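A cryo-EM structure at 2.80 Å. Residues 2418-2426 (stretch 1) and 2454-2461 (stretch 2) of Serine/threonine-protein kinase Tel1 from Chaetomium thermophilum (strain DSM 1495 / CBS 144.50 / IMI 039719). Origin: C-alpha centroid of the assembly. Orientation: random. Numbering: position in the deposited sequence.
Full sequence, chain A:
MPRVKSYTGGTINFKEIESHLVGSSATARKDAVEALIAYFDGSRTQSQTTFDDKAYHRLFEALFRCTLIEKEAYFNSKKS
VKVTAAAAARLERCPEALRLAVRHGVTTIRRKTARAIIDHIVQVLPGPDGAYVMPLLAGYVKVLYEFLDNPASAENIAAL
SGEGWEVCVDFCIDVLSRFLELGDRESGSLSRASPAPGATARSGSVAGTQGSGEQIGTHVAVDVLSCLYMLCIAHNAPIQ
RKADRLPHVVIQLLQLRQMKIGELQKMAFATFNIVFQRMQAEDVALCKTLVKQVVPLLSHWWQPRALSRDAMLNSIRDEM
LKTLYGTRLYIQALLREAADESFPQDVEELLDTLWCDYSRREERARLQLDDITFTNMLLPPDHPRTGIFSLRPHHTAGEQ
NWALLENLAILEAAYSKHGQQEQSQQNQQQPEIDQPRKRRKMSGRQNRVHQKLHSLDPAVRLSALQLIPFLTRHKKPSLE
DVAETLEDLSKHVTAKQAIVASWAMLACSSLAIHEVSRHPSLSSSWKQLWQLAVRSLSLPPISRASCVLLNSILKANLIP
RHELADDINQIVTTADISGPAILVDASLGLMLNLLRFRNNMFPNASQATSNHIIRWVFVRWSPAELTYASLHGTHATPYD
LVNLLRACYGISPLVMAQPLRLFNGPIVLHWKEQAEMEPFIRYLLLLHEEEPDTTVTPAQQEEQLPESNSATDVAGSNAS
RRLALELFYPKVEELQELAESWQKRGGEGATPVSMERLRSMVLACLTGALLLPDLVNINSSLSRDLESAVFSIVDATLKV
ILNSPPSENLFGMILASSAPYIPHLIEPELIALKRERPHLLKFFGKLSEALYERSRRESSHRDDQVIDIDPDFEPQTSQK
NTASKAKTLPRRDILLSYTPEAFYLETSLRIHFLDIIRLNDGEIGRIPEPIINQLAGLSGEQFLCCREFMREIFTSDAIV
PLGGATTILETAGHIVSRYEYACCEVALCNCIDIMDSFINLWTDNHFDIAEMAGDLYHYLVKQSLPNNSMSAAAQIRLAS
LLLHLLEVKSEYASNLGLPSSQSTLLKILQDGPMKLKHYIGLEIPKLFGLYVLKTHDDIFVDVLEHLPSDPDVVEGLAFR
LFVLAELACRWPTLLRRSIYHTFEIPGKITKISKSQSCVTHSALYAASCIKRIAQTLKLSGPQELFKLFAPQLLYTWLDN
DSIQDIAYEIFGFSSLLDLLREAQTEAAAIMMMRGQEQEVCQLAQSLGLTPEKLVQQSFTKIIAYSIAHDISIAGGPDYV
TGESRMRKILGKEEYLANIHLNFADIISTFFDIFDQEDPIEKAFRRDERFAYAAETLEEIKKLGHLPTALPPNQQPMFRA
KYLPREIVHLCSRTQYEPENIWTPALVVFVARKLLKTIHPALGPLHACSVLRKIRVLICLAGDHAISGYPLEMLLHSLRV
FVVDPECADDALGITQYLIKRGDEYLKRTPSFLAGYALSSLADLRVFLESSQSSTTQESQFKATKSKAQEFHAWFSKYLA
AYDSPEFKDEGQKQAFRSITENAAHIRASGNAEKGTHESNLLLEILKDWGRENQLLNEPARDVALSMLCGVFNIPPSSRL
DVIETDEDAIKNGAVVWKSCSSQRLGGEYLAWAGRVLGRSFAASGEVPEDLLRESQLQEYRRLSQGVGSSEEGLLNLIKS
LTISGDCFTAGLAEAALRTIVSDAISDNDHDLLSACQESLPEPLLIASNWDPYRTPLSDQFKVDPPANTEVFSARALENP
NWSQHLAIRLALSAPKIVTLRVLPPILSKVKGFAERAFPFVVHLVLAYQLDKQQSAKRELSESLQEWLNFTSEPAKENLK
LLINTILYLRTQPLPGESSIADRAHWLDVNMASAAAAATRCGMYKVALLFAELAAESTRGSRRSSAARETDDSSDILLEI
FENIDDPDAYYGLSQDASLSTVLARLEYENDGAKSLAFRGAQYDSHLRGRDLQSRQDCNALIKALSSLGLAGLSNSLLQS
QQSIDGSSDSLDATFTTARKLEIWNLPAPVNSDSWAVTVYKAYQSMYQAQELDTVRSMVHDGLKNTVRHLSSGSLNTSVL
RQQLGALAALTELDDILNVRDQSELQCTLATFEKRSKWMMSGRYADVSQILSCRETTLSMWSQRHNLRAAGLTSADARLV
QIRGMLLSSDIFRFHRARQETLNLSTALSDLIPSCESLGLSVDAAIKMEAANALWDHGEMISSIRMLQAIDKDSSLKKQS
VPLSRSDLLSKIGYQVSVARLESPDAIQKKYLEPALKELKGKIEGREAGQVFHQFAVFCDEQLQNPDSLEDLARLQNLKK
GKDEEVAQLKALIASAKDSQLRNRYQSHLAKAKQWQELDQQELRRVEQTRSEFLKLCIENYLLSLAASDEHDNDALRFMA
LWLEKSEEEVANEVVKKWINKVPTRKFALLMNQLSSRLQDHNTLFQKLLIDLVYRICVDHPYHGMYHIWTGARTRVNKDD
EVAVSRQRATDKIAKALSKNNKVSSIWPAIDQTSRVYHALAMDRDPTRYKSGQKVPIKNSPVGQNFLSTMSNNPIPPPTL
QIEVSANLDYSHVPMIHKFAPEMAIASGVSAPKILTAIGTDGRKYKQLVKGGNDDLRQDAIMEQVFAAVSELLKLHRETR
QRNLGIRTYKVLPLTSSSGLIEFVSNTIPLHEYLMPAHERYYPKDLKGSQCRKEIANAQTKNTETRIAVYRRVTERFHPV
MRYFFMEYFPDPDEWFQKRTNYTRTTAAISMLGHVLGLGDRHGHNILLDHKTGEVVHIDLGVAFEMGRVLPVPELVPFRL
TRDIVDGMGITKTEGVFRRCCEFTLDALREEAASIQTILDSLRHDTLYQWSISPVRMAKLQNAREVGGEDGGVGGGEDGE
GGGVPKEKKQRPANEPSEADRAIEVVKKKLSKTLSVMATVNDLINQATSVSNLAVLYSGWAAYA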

# COMPACT_ATOMS: atom_id res chain seq x y z
N TRP A 2418 42.92 -10.67 8.56
CA TRP A 2418 42.19 -9.46 8.96
C TRP A 2418 41.60 -9.47 10.36
O TRP A 2418 40.96 -8.49 10.73
CB TRP A 2418 41.07 -9.17 7.96
CG TRP A 2418 41.58 -8.87 6.61
CD1 TRP A 2418 41.56 -9.69 5.53
CD2 TRP A 2418 42.22 -7.68 6.18
NE1 TRP A 2418 42.14 -9.08 4.45
CE2 TRP A 2418 42.56 -7.84 4.83
CE3 TRP A 2418 42.55 -6.48 6.82
CZ2 TRP A 2418 43.20 -6.85 4.11
CZ3 TRP A 2418 43.18 -5.51 6.10
CH2 TRP A 2418 43.50 -5.69 4.76
N ILE A 2419 41.79 -10.52 11.16
CA ILE A 2419 41.06 -10.61 12.42
C ILE A 2419 41.63 -9.73 13.52
O ILE A 2419 40.89 -9.33 14.43
CB ILE A 2419 41.00 -12.07 12.89
CG1 ILE A 2419 40.03 -12.26 14.05
CG2 ILE A 2419 42.37 -12.54 13.32
CD1 ILE A 2419 38.60 -12.12 13.68
N ASN A 2420 42.91 -9.38 13.48
CA ASN A 2420 43.52 -8.69 14.61
C ASN A 2420 43.22 -7.20 14.65
O ASN A 2420 43.74 -6.52 15.54
CB ASN A 2420 45.03 -8.91 14.60
CG ASN A 2420 45.40 -10.32 14.93
OD1 ASN A 2420 45.40 -10.71 16.09
ND2 ASN A 2420 45.72 -11.10 13.91
N LYS A 2421 42.42 -6.69 13.73
CA LYS A 2421 42.13 -5.26 13.69
C LYS A 2421 40.74 -4.94 14.20
O LYS A 2421 40.40 -3.76 14.31
CB LYS A 2421 42.30 -4.74 12.27
CG LYS A 2421 43.69 -4.95 11.75
CD LYS A 2421 43.79 -4.76 10.26
CE LYS A 2421 45.14 -5.21 9.77
NZ LYS A 2421 45.32 -4.92 8.33
N VAL A 2422 39.94 -5.94 14.52
CA VAL A 2422 38.62 -5.72 15.09
C VAL A 2422 38.77 -5.56 16.59
O VAL A 2422 39.49 -6.34 17.23
CB VAL A 2422 37.67 -6.88 14.75
CG1 VAL A 2422 36.26 -6.52 15.11
CG2 VAL A 2422 37.78 -7.23 13.30
N PRO A 2423 38.13 -4.57 17.20
CA PRO A 2423 38.08 -4.52 18.66
C PRO A 2423 37.38 -5.75 19.21
O PRO A 2423 36.37 -6.20 18.66
CB PRO A 2423 37.28 -3.25 18.94
CG PRO A 2423 37.38 -2.46 17.72
CD PRO A 2423 37.47 -3.41 16.59
N THR A 2424 37.91 -6.30 20.29
CA THR A 2424 37.31 -7.51 20.84
C THR A 2424 35.98 -7.24 21.53
O THR A 2424 35.32 -8.20 21.92
CB THR A 2424 38.26 -8.19 21.80
OG1 THR A 2424 38.84 -7.22 22.67
CG2 THR A 2424 39.36 -8.88 21.04
N ARG A 2425 35.58 -5.99 21.69
CA ARG A 2425 34.28 -5.72 22.28
C ARG A 2425 33.14 -6.04 21.33
O ARG A 2425 31.98 -6.04 21.76
CB ARG A 2425 34.19 -4.26 22.71
CG ARG A 2425 34.18 -3.30 21.56
CD ARG A 2425 33.97 -1.89 22.03
NE ARG A 2425 33.68 -1.00 20.91
CZ ARG A 2425 34.61 -0.36 20.22
NH1 ARG A 2425 34.26 0.43 19.22
NH2 ARG A 2425 35.89 -0.51 20.51
N LYS A 2426 33.44 -6.31 20.06
CA LYS A 2426 32.41 -6.71 19.12
C LYS A 2426 32.04 -8.17 19.28
O LYS A 2426 30.91 -8.56 18.97
CB LYS A 2426 32.88 -6.46 17.69
CG LYS A 2426 33.54 -5.13 17.48
CD LYS A 2426 32.54 -4.05 17.23
CE LYS A 2426 33.23 -2.83 16.69
NZ LYS A 2426 32.26 -1.83 16.21
N TYR A 2454 41.13 -15.97 23.86
CA TYR A 2454 42.11 -15.45 24.81
C TYR A 2454 42.09 -13.93 24.86
O TYR A 2454 42.06 -13.34 25.94
CB TYR A 2454 43.49 -15.96 24.41
CG TYR A 2454 44.61 -15.49 25.28
CD1 TYR A 2454 44.90 -16.11 26.47
CD2 TYR A 2454 45.39 -14.41 24.90
CE1 TYR A 2454 45.92 -15.68 27.27
CE2 TYR A 2454 46.41 -13.98 25.69
CZ TYR A 2454 46.68 -14.61 26.87
OH TYR A 2454 47.70 -14.17 27.66
N ARG A 2455 42.10 -13.28 23.70
CA ARG A 2455 42.10 -11.82 23.68
C ARG A 2455 40.81 -11.24 24.23
O ARG A 2455 40.84 -10.18 24.87
CB ARG A 2455 42.36 -11.32 22.27
CG ARG A 2455 43.77 -11.56 21.81
CD ARG A 2455 44.07 -10.88 20.50
NE ARG A 2455 43.27 -11.42 19.41
CZ ARG A 2455 42.34 -10.73 18.76
NH1 ARG A 2455 41.65 -11.30 17.79
NH2 ARG A 2455 42.09 -9.48 19.09
N ILE A 2456 39.67 -11.89 24.00
CA ILE A 2456 38.43 -11.41 24.60
C ILE A 2456 38.50 -11.51 26.11
O ILE A 2456 38.12 -10.58 26.83
CB ILE A 2456 37.22 -12.17 24.06
CG1 ILE A 2456 37.04 -11.92 22.57
CG2 ILE A 2456 35.98 -11.74 24.79
CD1 ILE A 2456 36.02 -12.80 21.95
N CYS A 2457 38.99 -12.64 26.63
CA CYS A 2457 39.07 -12.78 28.08
C CYS A 2457 40.10 -11.86 28.70
O CYS A 2457 40.01 -11.57 29.90
CB CYS A 2457 39.39 -14.22 28.46
SG CYS A 2457 38.15 -15.39 27.94
N VAL A 2458 41.08 -11.39 27.94
CA VAL A 2458 42.05 -10.46 28.49
C VAL A 2458 41.52 -9.03 28.47
O VAL A 2458 41.70 -8.28 29.44
CB VAL A 2458 43.39 -10.57 27.75
CG1 VAL A 2458 44.31 -9.48 28.16
CG2 VAL A 2458 44.02 -11.89 28.05
N ASP A 2459 40.86 -8.61 27.39
CA ASP A 2459 40.36 -7.24 27.35
C ASP A 2459 39.13 -7.05 28.22
O ASP A 2459 39.00 -6.02 28.89
CB ASP A 2459 40.04 -6.83 25.92
CG ASP A 2459 41.27 -6.71 25.06
OD1 ASP A 2459 42.37 -7.03 25.56
OD2 ASP A 2459 41.14 -6.31 23.90
N HIS A 2460 38.21 -8.01 28.21
CA HIS A 2460 36.95 -7.91 28.95
C HIS A 2460 36.84 -9.13 29.85
O HIS A 2460 36.16 -10.10 29.50
CB HIS A 2460 35.77 -7.80 28.00
CG HIS A 2460 35.96 -6.76 26.94
ND1 HIS A 2460 35.46 -5.49 27.05
CD2 HIS A 2460 36.62 -6.80 25.76
CE1 HIS A 2460 35.80 -4.79 25.99
NE2 HIS A 2460 36.51 -5.56 25.19
N PRO A 2461 37.49 -9.12 31.01
CA PRO A 2461 37.56 -10.34 31.81
C PRO A 2461 36.24 -10.76 32.42
O PRO A 2461 35.97 -11.96 32.53
CB PRO A 2461 38.60 -9.98 32.88
CG PRO A 2461 38.59 -8.53 32.94
CD PRO A 2461 38.31 -8.04 31.58

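One small residue, Thr2424, sits at the centre of this contact. It touches four residues of the other stretch: Arg2455, Ile2456, Asp2459 and His2460. It also makes the one hydrogen bond between the two stretches. The whole contact is modest, with 370 Å² buried when both sides are summed, and Thr2424 gives up more area to it than any other residue.

The backbones are of different kinds. Residues 2454-2459 form the last part of a helix that begins earlier in the chain. His2460 is the first residue after it to leave helical phi/psi. The helix is held by regular bonds, among them Asp2459 N to Arg2455 O at 3.0 Å and His2460 N to Ile2456 O at 2.9 Å. The partner stretch is less regular here. Thr2424, Arg2425 and Lys2426 have helical phi/psi but lack the regular bonds. A bond from Lys2426 N to Pro2423 O, 3.2 Å long, closes a turn around Thr2424 and Arg2425. The backbones come nearest at Thr2424 and Ile2456, whose CA atoms are 5.5 Å apart. That is close for a helix and its neighbour.

The CA-to-CB bond of Thr2424 points toward the helix. The hydroxyl of Thr2424 donates a hydrogen bond to Asp2459, with OG1 of Thr2424 2.8 Å from OD2 of Asp2459. The carboxylate is a strong acceptor, and the short distance fits such a pairing. Arg2455 and Asp2459 both point toward the other stretch. They are four residues apart, about one helical turn, so they lie on the same side of the helix and Thr2424 reaches both.

The carbon atoms of Thr2424 pack as well. CB of Thr2424 lies 4.0 Å from CG1 of Ile2456, an apolar contact between two buried residues. The methyl CG2 of Thr2424 is 3.4 Å from NH2 of Arg2455. This is van der Waals packing, since a methyl group cannot accept a hydrogen bond.

The Arg2455 side chain extends along the other stretch and passes several of its residues. Asn2420 OD1 lies over one face of the guanidinium, 4.0 Å from NE of Arg2455. The backbone oxygen of Ile2419 is 4.0 Å from NH1 of Arg2455. Val2422 O sits near the guanidinium plane, at its edge, but 4.5 Å from NH2 of Arg2455. These oxygens are too distant for hydrogen bonds. They can still offer a favourable polar setting to the positive charge.

His2460 closes the contact just beyond the helix. Its CA-to-CB bond also points toward the other stretch. The ring meets Thr2424 at its edge, where NE2 of His2460 is 3.8 Å from OG1 of Thr2424, a contact without a hydrogen bond. NE2 of His2460 also lies 3.6 Å from CB of Arg2425. The rest of that arginine side chain leads away, and its NH1 is hydrogen-bonded elsewhere in the structure.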